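Local coordinates for beta-agarase AgaA (Microbulbifer thermotolerans, PDB 3WZ1), which cleaves the beta-1,4-galactosidic linkages of agarose from within the chain, releasing neoagarotetraose as its main product, at residues 27-32 against 267-272; 103-108 against 186-191; 90-95 against 234-239; 116-121 against 132-137. All coordinates share one frame; numbering follows the deposited sequence.

Overall arrangement
The four contacts lie in the GH16 catalytic domain and nest like shells, none crossing another. From the N terminus the chain passes 27-32, 90-95, 103-108 and 116-121, then meets their partners in reverse order. Interaction 4 closes first, the hairpin of 116-121 and 132-137; interaction 2 follows when 186-191 returns to 103-108, interaction 3 when 234-239 reaches 90-95, and interaction 1 when 267-272 meets the 27-32 loop. Interactions 3 and 4 share the sheet that carries the probable catalytic glutamates, strand 232-239 lying beside 116-123. Interactions 1 and 2 adjoin through strands 264-276 and 102-109. Phe119, Phe121, Val269 and Phe271 pack together between these two layers of the jelly roll.

Interaction 1: 27-32 against 267-272; sequences DDFNYE and DWVRFY. With NA (sodium ion), chain B.
Asp27 and Val269 exchange two backbone hydrogen bonds, Asp27 N to Val269 O at 2.8 Å and Val269 N to Asp27 O at 3.0 Å, a lone antiparallel bridge between loop and strand. The packed part is Phe29, pointing toward the strand: CE2 lies 4.2 Å from Val269 CG2, and Asp267 O meets the ring's edge, 3.8 Å from CD2. Asp27 OD1 accepts from Phe29 N, closing an Asx turn, while Asp27 CG lies over one face of the ring. An alanine in place of Phe29 would probably open a gap beside Val269 CG2 and leave the Asx turn less well packed. The partly exposed Asp28 is looser: its CB touches Trp268 CB at 4.1 Å, but its carboxylate leads away. Asp28 O and Asp267 O both bind sodium at 2.3 Å. With CG anti to the backbone N (chi1 -166°), Asp267 also brings OD1 to the ion, and its OD2 salt-bridges Arg107. Asp4 and Gly72 complete this sodium site, which joins loop to strand in the GH16 jelly roll.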
loop_
_atom_site.group_PDB
_atom_site.type_symbol
_atom_site.label_atom_id
_atom_site.label_comp_id
_atom_site.label_asym_id
_atom_site.label_seq_id
_atom_site.Cartn_x
_atom_site.Cartn_y
_atom_site.Cartn_z
ATOM N N ASP A 27 -8.879 -3.415 -10.268
ATOM C CA ASP A 27 -8.928 -4.884 -10.271
ATOM C C ASP A 27 -9.625 -5.330 -8.985
ATOM O O ASP A 27 -9.178 -4.984 -7.909
ATOM C CB ASP A 27 -7.507 -5.481 -10.404
ATOM C CG ASP A 27 -7.501 -6.947 -10.829
ATOM O OD1 ASP A 27 -8.567 -7.593 -10.776
ATOM O OD2 ASP A 27 -6.408 -7.460 -11.202
ATOM N N ASP A 28 -10.712 -6.095 -9.117
ATOM C CA ASP A 28 -11.365 -6.701 -7.961
ATOM C C ASP A 28 -11.058 -8.191 -7.780
ATOM O O ASP A 28 -11.657 -8.855 -6.945
ATOM C CB ASP A 28 -12.879 -6.403 -7.934
ATOM C CG ASP A 28 -13.628 -7.001 -9.097
ATOM O OD1 ASP A 28 -12.994 -7.592 -10.014
ATOM O OD2 ASP A 28 -14.879 -6.873 -9.105
ATOM N N PHE A 29 -10.101 -8.704 -8.553
ATOM C CA PHE A 29 -9.471 -9.993 -8.262
ATOM C C PHE A 29 -10.450 -11.165 -8.272
ATOM O O PHE A 29 -10.307 -12.123 -7.520
ATOM C CB PHE A 29 -8.681 -9.906 -6.939
ATOM C CG PHE A 29 -7.567 -8.893 -6.989
ATOM C CD1 PHE A 29 -6.494 -9.067 -7.852
ATOM C CD2 PHE A 29 -7.603 -7.745 -6.196
ATOM C CE1 PHE A 29 -5.500 -8.128 -7.931
ATOM C CE2 PHE A 29 -6.603 -6.801 -6.270
ATOM C CZ PHE A 29 -5.545 -7.004 -7.136
ATOM N N ASN A 30 -11.412 -11.100 -9.178
ATOM C CA ASN A 30 -12.364 -12.188 -9.357
ATOM C C ASN A 30 -11.930 -13.106 -10.496
ATOM O O ASN A 30 -12.587 -13.244 -11.541
ATOM C CB ASN A 30 -13.777 -11.636 -9.534
ATOM C CG ASN A 30 -14.326 -11.090 -8.247
ATOM O OD1 ASN A 30 -14.646 -9.912 -8.152
ATOM N ND2 ASN A 30 -14.413 -11.932 -7.240
ATOM N N TYR A 31 -10.780 -13.715 -10.276
ATOM C CA TYR A 31 -10.218 -14.706 -11.191
ATOM C C TYR A 31 -9.265 -15.572 -10.397
ATOM O O TYR A 31 -8.922 -15.258 -9.245
ATOM C CB TYR A 31 -9.497 -14.058 -12.374
ATOM C CG TYR A 31 -8.473 -12.986 -12.019
ATOM C CD1 TYR A 31 -8.851 -11.656 -11.872
ATOM C CD2 TYR A 31 -7.123 -13.311 -11.878
ATOM C CE1 TYR A 31 -7.924 -10.692 -11.549
ATOM C CE2 TYR A 31 -6.185 -12.353 -11.579
ATOM C CZ TYR A 31 -6.583 -11.039 -11.413
ATOM O OH TYR A 31 -5.637 -10.063 -11.116
ATOM N N GLU A 32 -8.826 -16.669 -11.008
ATOM C CA GLU A 32 -7.917 -17.598 -10.348
ATOM C C GLU A 32 -6.529 -17.436 -10.981
ATOM O O GLU A 32 -6.358 -17.646 -12.182
ATOM C CB GLU A 32 -8.443 -19.034 -10.476
ATOM C CG GLU A 32 -9.753 -19.262 -9.736
ATOM C CD GLU A 32 -9.627 -19.071 -8.232
ATOM O OE1 GLU A 32 -8.662 -19.605 -7.644
ATOM O OE2 GLU A 32 -10.499 -18.383 -7.633
ATOM N N ASP A 267 -9.217 -7.296 -1.308
ATOM C CA ASP A 267 -10.463 -7.506 -2.052
ATOM C C ASP A 267 -10.449 -6.755 -3.377
ATOM O O ASP A 267 -10.908 -7.265 -4.410
ATOM C CB ASP A 267 -11.674 -7.068 -1.204
ATOM C CG ASP A 267 -12.989 -7.552 -1.761
ATOM O OD1 ASP A 267 -13.040 -8.582 -2.463
ATOM O OD2 ASP A 267 -14.011 -6.881 -1.484
ATOM N N TRP A 268 -9.939 -5.524 -3.359
ATOM C CA TRP A 268 -9.855 -4.721 -4.584
ATOM C C TRP A 268 -8.824 -3.622 -4.469
ATOM O O TRP A 268 -8.515 -3.144 -3.372
ATOM C CB TRP A 268 -11.218 -4.102 -4.981
ATOM C CG TRP A 268 -11.708 -2.846 -4.193
ATOM C CD1 TRP A 268 -11.107 -1.595 -4.087
ATOM C CD2 TRP A 268 -12.953 -2.724 -3.517
ATOM N NE1 TRP A 268 -11.893 -0.744 -3.353
ATOM C CE2 TRP A 268 -13.031 -1.432 -2.990
ATOM C CE3 TRP A 268 -14.003 -3.622 -3.274
ATOM C CZ2 TRP A 268 -14.115 -1.005 -2.259
ATOM C CZ3 TRP A 268 -15.065 -3.199 -2.577
ATOM C CH2 TRP A 268 -15.123 -1.895 -2.055
ATOM N N VAL A 269 -8.310 -3.233 -5.628
ATOM C CA VAL A 269 -7.661 -1.932 -5.798
ATOM C C VAL A 269 -8.402 -1.230 -6.932
ATOM O O VAL A 269 -8.721 -1.840 -7.945
ATOM C CB VAL A 269 -6.146 -2.030 -6.060
ATOM C CG1 VAL A 269 -5.424 -2.640 -4.857
ATOM C CG2 VAL A 269 -5.819 -2.819 -7.331
ATOM N N ARG A 270 -8.705 0.052 -6.737
ATOM C CA ARG A 270 -9.391 0.803 -7.760
ATOM C C ARG A 270 -8.832 2.210 -7.807
ATOM O O ARG A 270 -8.339 2.762 -6.798
ATOM C CB ARG A 270 -10.906 0.790 -7.541
ATOM C CG ARG A 270 -11.416 1.545 -6.329
ATOM C CD ARG A 270 -12.942 1.428 -6.194
ATOM N NE ARG A 270 -13.426 2.185 -5.048
ATOM C CZ ARG A 270 -14.666 2.659 -4.887
ATOM N NH1 ARG A 270 -15.576 2.533 -5.850
ATOM N NH2 ARG A 270 -14.972 3.277 -3.749
ATOM N N PHE A 271 -8.943 2.792 -8.989
ATOM C CA PHE A 271 -8.321 4.059 -9.281
ATOM C C PHE A 271 -9.284 4.854 -10.127
ATOM O O PHE A 271 -9.869 4.296 -11.061
ATOM C CB PHE A 271 -7.010 3.833 -10.048
ATOM C CG PHE A 271 -6.119 2.791 -9.437
ATOM C CD1 PHE A 271 -6.271 1.466 -9.766
ATOM C CD2 PHE A 271 -5.142 3.140 -8.521
ATOM C CE1 PHE A 271 -5.471 0.491 -9.177
ATOM C CE2 PHE A 271 -4.339 2.173 -7.940
ATOM C CZ PHE A 271 -4.504 0.865 -8.271
ATOM N N TYR A 272 -9.445 6.145 -9.823
ATOM C CA TYR A 272 -10.336 7.006 -10.620
ATOM C C TYR A 272 -9.648 8.298 -10.995
ATOM O O TYR A 272 -8.896 8.873 -10.194
ATOM C CB TYR A 272 -11.627 7.349 -9.846
ATOM C CG TYR A 272 -12.535 6.173 -9.549
ATOM C CD1 TYR A 272 -12.319 5.378 -8.442
ATOM C CD2 TYR A 272 -13.616 5.848 -10.387
ATOM C CE1 TYR A 272 -13.130 4.295 -8.164
ATOM C CE2 TYR A 272 -14.428 4.765 -10.104
ATOM C CZ TYR A 272 -14.183 3.997 -8.989
ATOM O OH TYR A 272 -15.012 2.909 -8.716
HETATM NA NA NA B . -12.492 -8.904 -4.780
#

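Interaction 2: 103-108 against 186-191; sequences YMEARA and FHRVGV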
loop_
_atom_site.group_PDB
_atom_site.type_symbol
_atom_site.label_atom_id
_atom_site.label_comp_id
_atom_site.label_asym_id
_atom_site.label_seq_id
_atom_site.Cartn_x
_atom_site.Cartn_y
_atom_site.Cartn_z
ATOM N N TYR A 103 -7.524 9.305 -7.737
ATOM C CA TYR A 103 -7.934 8.711 -6.457
ATOM C C TYR A 103 -7.565 7.238 -6.488
ATOM O O TYR A 103 -7.922 6.547 -7.428
ATOM C CB TYR A 103 -9.449 8.866 -6.219
ATOM C CG TYR A 103 -9.916 8.267 -4.918
ATOM C CD1 TYR A 103 -9.638 8.893 -3.702
ATOM C CD2 TYR A 103 -10.603 7.051 -4.888
ATOM C CE1 TYR A 103 -10.044 8.349 -2.501
ATOM C CE2 TYR A 103 -10.993 6.496 -3.683
ATOM C CZ TYR A 103 -10.705 7.142 -2.494
ATOM O OH TYR A 103 -11.103 6.599 -1.288
ATOM N N MET A 104 -6.860 6.773 -5.459
ATOM C CA MET A 104 -6.280 5.421 -5.428
ATOM C C MET A 104 -6.704 4.753 -4.127
ATOM O O MET A 104 -6.415 5.286 -3.060
ATOM C CB MET A 104 -4.751 5.526 -5.469
ATOM C CG MET A 104 -4.248 6.497 -6.516
ATOM S SD MET A 104 -2.429 6.651 -6.599
ATOM C CE MET A 104 -2.068 7.373 -5.016
ATOM N N GLU A 105 -7.366 3.599 -4.211
ATOM C CA GLU A 105 -7.995 2.997 -3.033
ATOM C C GLU A 105 -7.880 1.492 -3.032
ATOM O O GLU A 105 -8.033 0.853 -4.078
ATOM C CB GLU A 105 -9.463 3.406 -2.995
ATOM C CG GLU A 105 -10.203 3.019 -1.721
ATOM C CD GLU A 105 -11.689 3.137 -1.926
ATOM O OE1 GLU A 105 -12.273 2.196 -2.520
ATOM O OE2 GLU A 105 -12.226 4.123 -1.461
ATOM N N ALA A 106 -7.640 0.913 -1.855
ATOM C CA ALA A 106 -7.699 -0.534 -1.689
ATOM C C ALA A 106 -8.683 -0.890 -0.598
ATOM O O ALA A 106 -8.819 -0.160 0.373
ATOM C CB ALA A 106 -6.351 -1.104 -1.313
ATOM N N ARG A 107 -9.345 -2.034 -0.768
ATOM C CA ARG A 107 -10.107 -2.640 0.313
ATOM C C ARG A 107 -9.365 -3.904 0.706
ATOM O O ARG A 107 -9.129 -4.785 -0.128
ATOM C CB ARG A 107 -11.542 -2.958 -0.120
ATOM C CG ARG A 107 -12.366 -3.657 0.966
ATOM C CD ARG A 107 -13.820 -3.845 0.578
ATOM N NE ARG A 107 -14.588 -4.233 1.764
ATOM C CZ ARG A 107 -15.055 -5.458 2.022
ATOM N NH1 ARG A 107 -14.881 -6.470 1.187
ATOM N NH2 ARG A 107 -15.726 -5.666 3.139
ATOM N N ALA A 108 -8.941 -3.957 1.963
ATOM C CA ALA A 108 -7.942 -4.964 2.370
ATOM C C ALA A 108 -8.018 -5.312 3.833
ATOM O O ALA A 108 -8.548 -4.540 4.630
ATOM C CB ALA A 108 -6.537 -4.488 2.031
ATOM N N PHE A 186 -11.978 -6.361 6.628
ATOM C CA PHE A 186 -11.636 -5.553 5.459
ATOM C C PHE A 186 -12.013 -4.084 5.682
ATOM O O PHE A 186 -13.105 -3.781 6.147
ATOM C CB PHE A 186 -12.291 -6.091 4.199
ATOM C CG PHE A 186 -11.676 -7.357 3.717
ATOM C CD1 PHE A 186 -12.044 -8.571 4.268
ATOM C CD2 PHE A 186 -10.705 -7.338 2.740
ATOM C CE1 PHE A 186 -11.466 -9.748 3.825
ATOM C CE2 PHE A 186 -10.116 -8.511 2.297
ATOM C CZ PHE A 186 -10.495 -9.719 2.852
ATOM N N HIS A 187 -11.095 -3.193 5.349
ATOM C CA HIS A 187 -11.341 -1.747 5.418
ATOM C C HIS A 187 -10.902 -1.144 4.118
ATOM O O HIS A 187 -10.053 -1.720 3.413
ATOM C CB HIS A 187 -10.537 -1.117 6.546
ATOM C CG HIS A 187 -11.034 -1.506 7.894
ATOM N ND1 HIS A 187 -12.037 -0.811 8.540
ATOM C CD2 HIS A 187 -10.709 -2.546 8.699
ATOM C CE1 HIS A 187 -12.299 -1.403 9.689
ATOM N NE2 HIS A 187 -11.497 -2.447 9.819
ATOM N N ARG A 188 -11.448 0.018 3.780
ATOM C CA ARG A 188 -10.999 0.644 2.555
ATOM C C ARG A 188 -10.216 1.883 2.884
ATOM O O ARG A 188 -10.602 2.662 3.759
ATOM C CB ARG A 188 -12.125 0.857 1.550
ATOM C CG ARG A 188 -13.114 1.897 1.875
ATOM C CD ARG A 188 -14.085 1.999 0.699
ATOM N NE ARG A 188 -15.196 2.870 1.030
ATOM C CZ ARG A 188 -15.550 3.986 0.398
ATOM N NH1 ARG A 188 -14.859 4.463 -0.628
ATOM N NH2 ARG A 188 -16.647 4.623 0.806
ATOM N N VAL A 189 -9.067 2.022 2.250
ATOM C CA VAL A 189 -8.192 3.145 2.510
ATOM C C VAL A 189 -7.833 3.719 1.155
ATOM O O VAL A 189 -7.411 2.996 0.258
ATOM C CB VAL A 189 -6.930 2.738 3.291
ATOM C CG1 VAL A 189 -6.112 3.948 3.656
ATOM C CG2 VAL A 189 -7.331 1.977 4.543
ATOM N N GLY A 190 -8.033 5.019 0.996
ATOM C CA GLY A 190 -7.744 5.672 -0.262
ATOM C C GLY A 190 -7.010 6.987 -0.109
ATOM O O GLY A 190 -7.039 7.624 0.942
ATOM N N VAL A 191 -6.294 7.373 -1.163
ATOM C CA VAL A 191 -5.704 8.712 -1.223
ATOM C C VAL A 191 -6.156 9.405 -2.500
ATOM O O VAL A 191 -6.175 8.799 -3.582
ATOM C CB VAL A 191 -4.160 8.677 -1.143
ATOM C CG1 VAL A 191 -3.534 10.055 -1.379
ATOM C CG2 VAL A 191 -3.716 8.166 0.209
HETATM O O HOH W 1 -14.305 -2.387 3.742
HETATM O O HOH W 2 -16.029 -4.380 5.600
#
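Glu105 and Arg188 meet in a salt bridge, Arg188 NH1 reaching Glu105 OE2 at 2.8 Å on the syn side, with carboxylate and guanidinium planes turned 78° apart. The same oxygen takes a second bond, from Tyr103 OH at 2.7 Å on its anti side. Gly190 lies beside that hydroxyl, its CA 3.6 Å from Tyr103 OH, leaving no room for a side chain between them. Farther along the strands Phe186 CB sits over one face of the Arg107 guanidinium, 3.6 Å from CZ. Two waters join Arg107 NE and NH2 to Phe186 O, the one from NE holding Phe186 O only weakly. In the next shell Arg270 and Trp268 bind Glu105 OE1, and Asp267 partners Arg107. Six backbone bonds, among them Val189 N to Ala106 O at 2.9 Å, set the register beneath. Met104, Ala106, Val189 and Val191 line the reverse face against Phe119, Phe121, Val132 and Ile133: an antiparallel ladder of the GH16 jelly roll, polar on one face and apolar on the other.

Interaction 3: 90-95 against 234-239; sequences GSITSK and AIINME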
loop_
_atom_site.group_PDB
_atom_site.type_symbol
_atom_site.label_atom_id
_atom_site.label_comp_id
_atom_site.label_asym_id
_atom_site.label_seq_id
_atom_site.Cartn_x
_atom_site.Cartn_y
_atom_site.Cartn_z
ATOM N N GLY A 90 5.116 -11.892 -0.435
ATOM C CA GLY A 90 4.491 -11.549 -1.695
ATOM C C GLY A 90 4.658 -10.089 -2.066
ATOM O O GLY A 90 4.783 -9.206 -1.193
ATOM N N SER A 91 4.621 -9.838 -3.369
ATOM C CA SER A 91 4.632 -8.485 -3.899
ATOM C C SER A 91 4.181 -8.514 -5.328
ATOM O O SER A 91 4.628 -9.374 -6.086
ATOM C CB SER A 91 6.032 -7.875 -3.839
ATOM O OG SER A 91 6.032 -6.567 -4.390
ATOM N N ILE A 92 3.306 -7.586 -5.707
ATOM C CA ILE A 92 2.969 -7.354 -7.109
ATOM C C ILE A 92 3.037 -5.854 -7.376
ATOM O O ILE A 92 2.860 -5.023 -6.457
ATOM C CB ILE A 92 1.589 -7.970 -7.510
ATOM C CG1 ILE A 92 0.407 -7.088 -7.047
ATOM C CG2 ILE A 92 1.461 -9.410 -7.023
ATOM C CD1 ILE A 92 -0.910 -7.563 -7.624
ATOM N N THR A 93 3.322 -5.505 -8.635
ATOM C CA THR A 93 3.485 -4.125 -9.066
ATOM C C THR A 93 2.728 -3.921 -10.377
ATOM O O THR A 93 2.698 -4.809 -11.241
ATOM C CB THR A 93 4.994 -3.793 -9.248
ATOM O OG1 THR A 93 5.672 -3.898 -7.989
ATOM C CG2 THR A 93 5.199 -2.408 -9.786
ATOM N N SER A 94 2.113 -2.753 -10.535
ATOM C CA SER A 94 1.433 -2.443 -11.799
ATOM C C SER A 94 2.453 -2.340 -12.942
ATOM O O SER A 94 3.579 -1.889 -12.761
ATOM C CB SER A 94 0.600 -1.157 -11.688
ATOM O OG SER A 94 1.379 0.008 -11.488
ATOM N N LYS A 95 2.041 -2.782 -14.123
ATOM C CA LYS A 95 2.909 -2.671 -15.297
ATOM C C LYS A 95 3.041 -1.228 -15.785
ATOM O O LYS A 95 4.082 -0.851 -16.347
ATOM C CB LYS A 95 2.399 -3.577 -16.419
ATOM C CG LYS A 95 2.608 -5.038 -16.103
ATOM C CD LYS A 95 2.272 -5.951 -17.268
ATOM C CE LYS A 95 2.894 -7.334 -17.103
ATOM N NZ LYS A 95 2.497 -8.190 -18.268
ATOM N N ALA A 234 1.768 1.327 -8.822
ATOM C CA ALA A 234 1.056 0.727 -7.701
ATOM C C ALA A 234 1.758 -0.537 -7.247
ATOM O O ALA A 234 2.090 -1.387 -8.081
ATOM C CB ALA A 234 -0.369 0.418 -8.119
ATOM N N ILE A 235 1.939 -0.685 -5.933
ATOM C CA ILE A 235 2.609 -1.840 -5.365
ATOM C C ILE A 235 1.769 -2.357 -4.212
ATOM O O ILE A 235 1.310 -1.594 -3.353
ATOM C CB ILE A 235 4.030 -1.477 -4.865
ATOM C CG1 ILE A 235 4.831 -0.772 -5.982
ATOM C CG2 ILE A 235 4.751 -2.703 -4.352
ATOM C CD1 ILE A 235 6.127 -0.150 -5.496
ATOM N N ILE A 236 1.582 -3.667 -4.203
ATOM C CA ILE A 236 0.880 -4.340 -3.109
ATOM C C ILE A 236 1.860 -5.363 -2.584
ATOM O O ILE A 236 2.285 -6.247 -3.322
ATOM C CB ILE A 236 -0.410 -5.019 -3.570
ATOM C CG1 ILE A 236 -1.350 -4.016 -4.269
ATOM C CG2 ILE A 236 -1.098 -5.655 -2.354
ATOM C CD1 ILE A 236 -2.384 -4.682 -5.156
ATOM N N ASN A 237 2.252 -5.255 -1.322
ATOM C CA ASN A 237 3.219 -6.187 -0.792
ATOM C C ASN A 237 3.064 -6.369 0.697
ATOM O O ASN A 237 2.213 -5.718 1.319
ATOM C CB ASN A 237 4.656 -5.769 -1.173
ATOM C CG ASN A 237 5.193 -4.613 -0.353
ATOM O OD1 ASN A 237 4.736 -4.354 0.762
ATOM N ND2 ASN A 237 6.189 -3.924 -0.884
ATOM N N MET A 238 3.878 -7.258 1.267
ATOM C CA MET A 238 4.288 -7.106 2.654
ATOM C C MET A 238 5.769 -6.800 2.679
ATOM O O MET A 238 6.500 -7.113 1.741
ATOM C CB MET A 238 4.020 -8.329 3.517
ATOM C CG MET A 238 2.582 -8.445 4.005
ATOM S SD MET A 238 2.326 -9.701 5.259
ATOM C CE MET A 238 2.222 -11.172 4.289
ATOM N N GLU A 239 6.193 -6.182 3.772
ATOM C CA GLU A 239 7.605 -5.874 4.018
ATOM C C GLU A 239 7.987 -6.186 5.450
ATOM O O GLU A 239 7.263 -5.846 6.397
ATOM C CB GLU A 239 7.901 -4.405 3.752
ATOM C CG GLU A 239 7.824 -4.028 2.279
ATOM C CD GLU A 239 8.002 -2.544 2.010
ATOM O OE1 GLU A 239 8.356 -1.786 2.957
ATOM O OE2 GLU A 239 7.772 -2.130 0.839
#
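Ser91 to Thr93 pair with Ile235 to Asn237 as antiparallel neighbours in a jelly-roll sheet. Ile92 and Ile236 form the hydrogen-bonded pair, each N giving to the other's O at 2.9 Å. Their side chains run side by side and point the same way, CD1 to CD1 4.1 Å apart, into the layer where Leu74 and Val269 also pack. That layer is the hydrophobic filling of the GH16 sandwich; strand 232-239 borders strand 116-123 on its other edge and so lies next to the hairpin that carries the predicted catalytic glutamates. On the reverse face Thr93 lies alongside Ile235, OG1 3.8 Å from CG1, and Ser91 OG touches Asn237 CB at 3.6 Å. Both hydroxyls bond to Gly49 O, Ser91 OG getting there anti to the backbone N (chi1 179°). At the far end Ser94 N binds Ala234 O at 2.8 Å, while Ser94 OG, tucked between its own backbone N and carbonyl carbon (chi1 66°), accepts from Ala234 N at 3.0 Å and also bonds Ala96 O.

Interaction 4: 116-121 against 132-137; sequences ASDFWF and VIEAYG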
loop_
_atom_site.group_PDB
_atom_site.type_symbol
_atom_site.label_atom_id
_atom_site.label_comp_id
_atom_site.label_asym_id
_atom_site.label_seq_id
_atom_site.Cartn_x
_atom_site.Cartn_y
_atom_site.Cartn_z
ATOM N N ALA A 116 4.874 -5.119 7.751
ATOM C CA ALA A 116 4.024 -4.130 7.090
ATOM C C ALA A 116 3.150 -4.798 6.035
ATOM O O ALA A 116 3.664 -5.569 5.222
ATOM C CB ALA A 116 4.887 -3.060 6.429
ATOM N N SER A 117 1.841 -4.518 6.064
ATOM C CA SER A 117 0.904 -4.808 4.978
ATOM C C SER A 117 0.742 -3.501 4.217
ATOM O O SER A 117 0.358 -2.477 4.808
ATOM C CB SER A 117 -0.458 -5.304 5.497
ATOM O OG SER A 117 -0.346 -6.530 6.210
ATOM N N ASP A 118 1.071 -3.511 2.921
ATOM C CA ASP A 118 1.231 -2.270 2.148
ATOM C C ASP A 118 0.404 -2.202 0.865
ATOM O O ASP A 118 0.275 -3.189 0.132
ATOM C CB ASP A 118 2.694 -2.051 1.749
ATOM C CG ASP A 118 3.646 -2.060 2.927
ATOM O OD1 ASP A 118 3.303 -1.449 3.966
ATOM O OD2 ASP A 118 4.775 -2.639 2.797
ATOM N N PHE A 119 -0.101 -0.999 0.591
ATOM C CA PHE A 119 -0.659 -0.600 -0.710
ATOM C C PHE A 119 -0.085 0.775 -0.929
ATOM O O PHE A 119 -0.394 1.718 -0.185
ATOM C CB PHE A 119 -2.183 -0.582 -0.688
ATOM C CG PHE A 119 -2.822 0.030 -1.917
ATOM C CD1 PHE A 119 -2.552 -0.446 -3.195
ATOM C CD2 PHE A 119 -3.732 1.078 -1.764
ATOM C CE1 PHE A 119 -3.201 0.118 -4.311
ATOM C CE2 PHE A 119 -4.361 1.641 -2.868
ATOM C CZ PHE A 119 -4.110 1.152 -4.127
ATOM N N TRP A 120 0.829 0.878 -1.892
ATOM C CA TRP A 120 1.651 2.077 -1.976
ATOM C C TRP A 120 2.128 2.321 -3.407
ATOM O O TRP A 120 1.862 1.527 -4.303
ATOM C CB TRP A 120 2.821 1.986 -1.000
ATOM C CG TRP A 120 3.797 0.897 -1.272
ATOM C CD1 TRP A 120 3.571 -0.449 -1.234
ATOM C CD2 TRP A 120 5.191 1.057 -1.568
ATOM N NE1 TRP A 120 4.728 -1.130 -1.479
ATOM C CE2 TRP A 120 5.739 -0.232 -1.707
ATOM C CE3 TRP A 120 6.015 2.159 -1.729
ATOM C CZ2 TRP A 120 7.089 -0.448 -1.997
ATOM C CZ3 TRP A 120 7.351 1.950 -2.037
ATOM C CH2 TRP A 120 7.875 0.653 -2.163
ATOM N N PHE A 121 2.810 3.456 -3.573
ATOM C CA PHE A 121 3.146 4.014 -4.871
ATOM C C PHE A 121 4.554 4.530 -4.882
ATOM O O PHE A 121 4.981 5.155 -3.937
ATOM C CB PHE A 121 2.140 5.138 -5.205
ATOM C CG PHE A 121 0.761 4.601 -5.351
ATOM C CD1 PHE A 121 0.313 4.156 -6.595
ATOM C CD2 PHE A 121 -0.010 4.364 -4.232
ATOM C CE1 PHE A 121 -0.922 3.524 -6.715
ATOM C CE2 PHE A 121 -1.230 3.721 -4.347
ATOM C CZ PHE A 121 -1.675 3.310 -5.584
ATOM N N VAL A 132 -0.511 4.458 0.950
ATOM C CA VAL A 132 -1.959 4.488 1.170
ATOM C C VAL A 132 -2.300 3.555 2.333
ATOM O O VAL A 132 -2.726 4.021 3.391
ATOM C CB VAL A 132 -2.746 4.155 -0.121
ATOM C CG1 VAL A 132 -4.246 4.172 0.132
ATOM C CG2 VAL A 132 -2.390 5.139 -1.232
ATOM N N ILE A 133 -2.092 2.241 2.161
ATOM C CA ILE A 133 -2.069 1.312 3.306
ATOM C C ILE A 133 -0.616 1.020 3.662
ATOM O O ILE A 133 0.178 0.554 2.821
ATOM C CB ILE A 133 -2.839 -0.013 3.072
ATOM C CG1 ILE A 133 -4.307 0.251 2.759
ATOM C CG2 ILE A 133 -2.681 -0.944 4.280
ATOM C CD1 ILE A 133 -5.120 -0.988 2.486
ATOM N N GLU A 134 -0.254 1.331 4.901
ATOM C CA GLU A 134 0.982 0.851 5.515
ATOM C C GLU A 134 0.651 0.661 6.980
ATOM O O GLU A 134 0.422 1.636 7.698
ATOM C CB GLU A 134 2.146 1.820 5.340
ATOM C CG GLU A 134 3.422 1.339 6.012
ATOM C CD GLU A 134 4.623 2.180 5.662
ATOM O OE1 GLU A 134 4.715 3.354 6.104
ATOM O OE2 GLU A 134 5.479 1.688 4.886
ATOM N N ALA A 135 0.582 -0.586 7.411
ATOM C CA ALA A 135 0.097 -0.856 8.740
ATOM C C ALA A 135 0.556 -2.218 9.198
ATOM O O ALA A 135 0.900 -3.085 8.369
ATOM C CB ALA A 135 -1.414 -0.779 8.752
ATOM N N TYR A 136 0.551 -2.410 10.516
ATOM C CA TYR A 136 1.162 -3.583 11.140
ATOM C C TYR A 136 0.071 -4.230 11.984
ATOM O O TYR A 136 -0.358 -3.642 12.998
ATOM C CB TYR A 136 2.406 -3.164 11.954
ATOM C CG TYR A 136 3.275 -2.205 11.161
ATOM C CD1 TYR A 136 2.960 -0.849 11.118
ATOM C CD2 TYR A 136 4.386 -2.648 10.402
ATOM C CE1 TYR A 136 3.682 0.036 10.349
ATOM C CE2 TYR A 136 5.131 -1.757 9.651
ATOM C CZ TYR A 136 4.769 -0.415 9.609
ATOM O OH TYR A 136 5.469 0.510 8.864
ATOM N N GLY A 137 -0.436 -5.377 11.544
ATOM C CA GLY A 137 -1.640 -5.978 12.137
ATOM C C GLY A 137 -1.475 -6.777 13.420
ATOM O O GLY A 137 -2.475 -7.135 14.033
HETATM O O HOH W 3 0.443 -6.454 8.928
#
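Phe119 faces both Val132 and Ile133 across this antiparallel pair: a classic beta bulge in which Phe119 O accepts from Val132 N at 3.0 Å and from Ile133 N at 2.9 Å. Val132 sits against two rings, its CB 3.6 Å from Phe119 CD2 and its CG2 at the edge of Phe121, 3.6 Å from CE2. Phe121 in turn lays CE2 over one face of Phe119, and Ile133 CB packs on Phe119 CB, all facing the core of the sandwich. The extra residue of the bulge belongs to the ExDxxE signature of GH16 enzymes: it shifts the alternation of the strand and lets Glu134, the predicted proton donor, face the same side as Glu129, the predicted nucleophile. There Asp118 lies alongside Glu134, pointing the same way, with OD1 to OE2 3.9 Å and the carboxylate planes 68° apart. His151 bonds Glu134 OE1 and Gln241 bonds OE2. Tyr136, its CG anti to the carbonyl carbon (chi1 -46°), brings CE2 to within 3.5 Å of Ala116 CB and its hydroxyl to Gln241 OE1, a second-shell link to Glu134. A phenylalanine in place of Tyr136 would probably leave Gln241 OE1 without this mate and its amide freer to turn away from Glu134. Beyond the strand pair, a water joins Ser117 OG, at 2.8 Å, to Gly137 N, while Ser117 OG also accepts from Ser111 N.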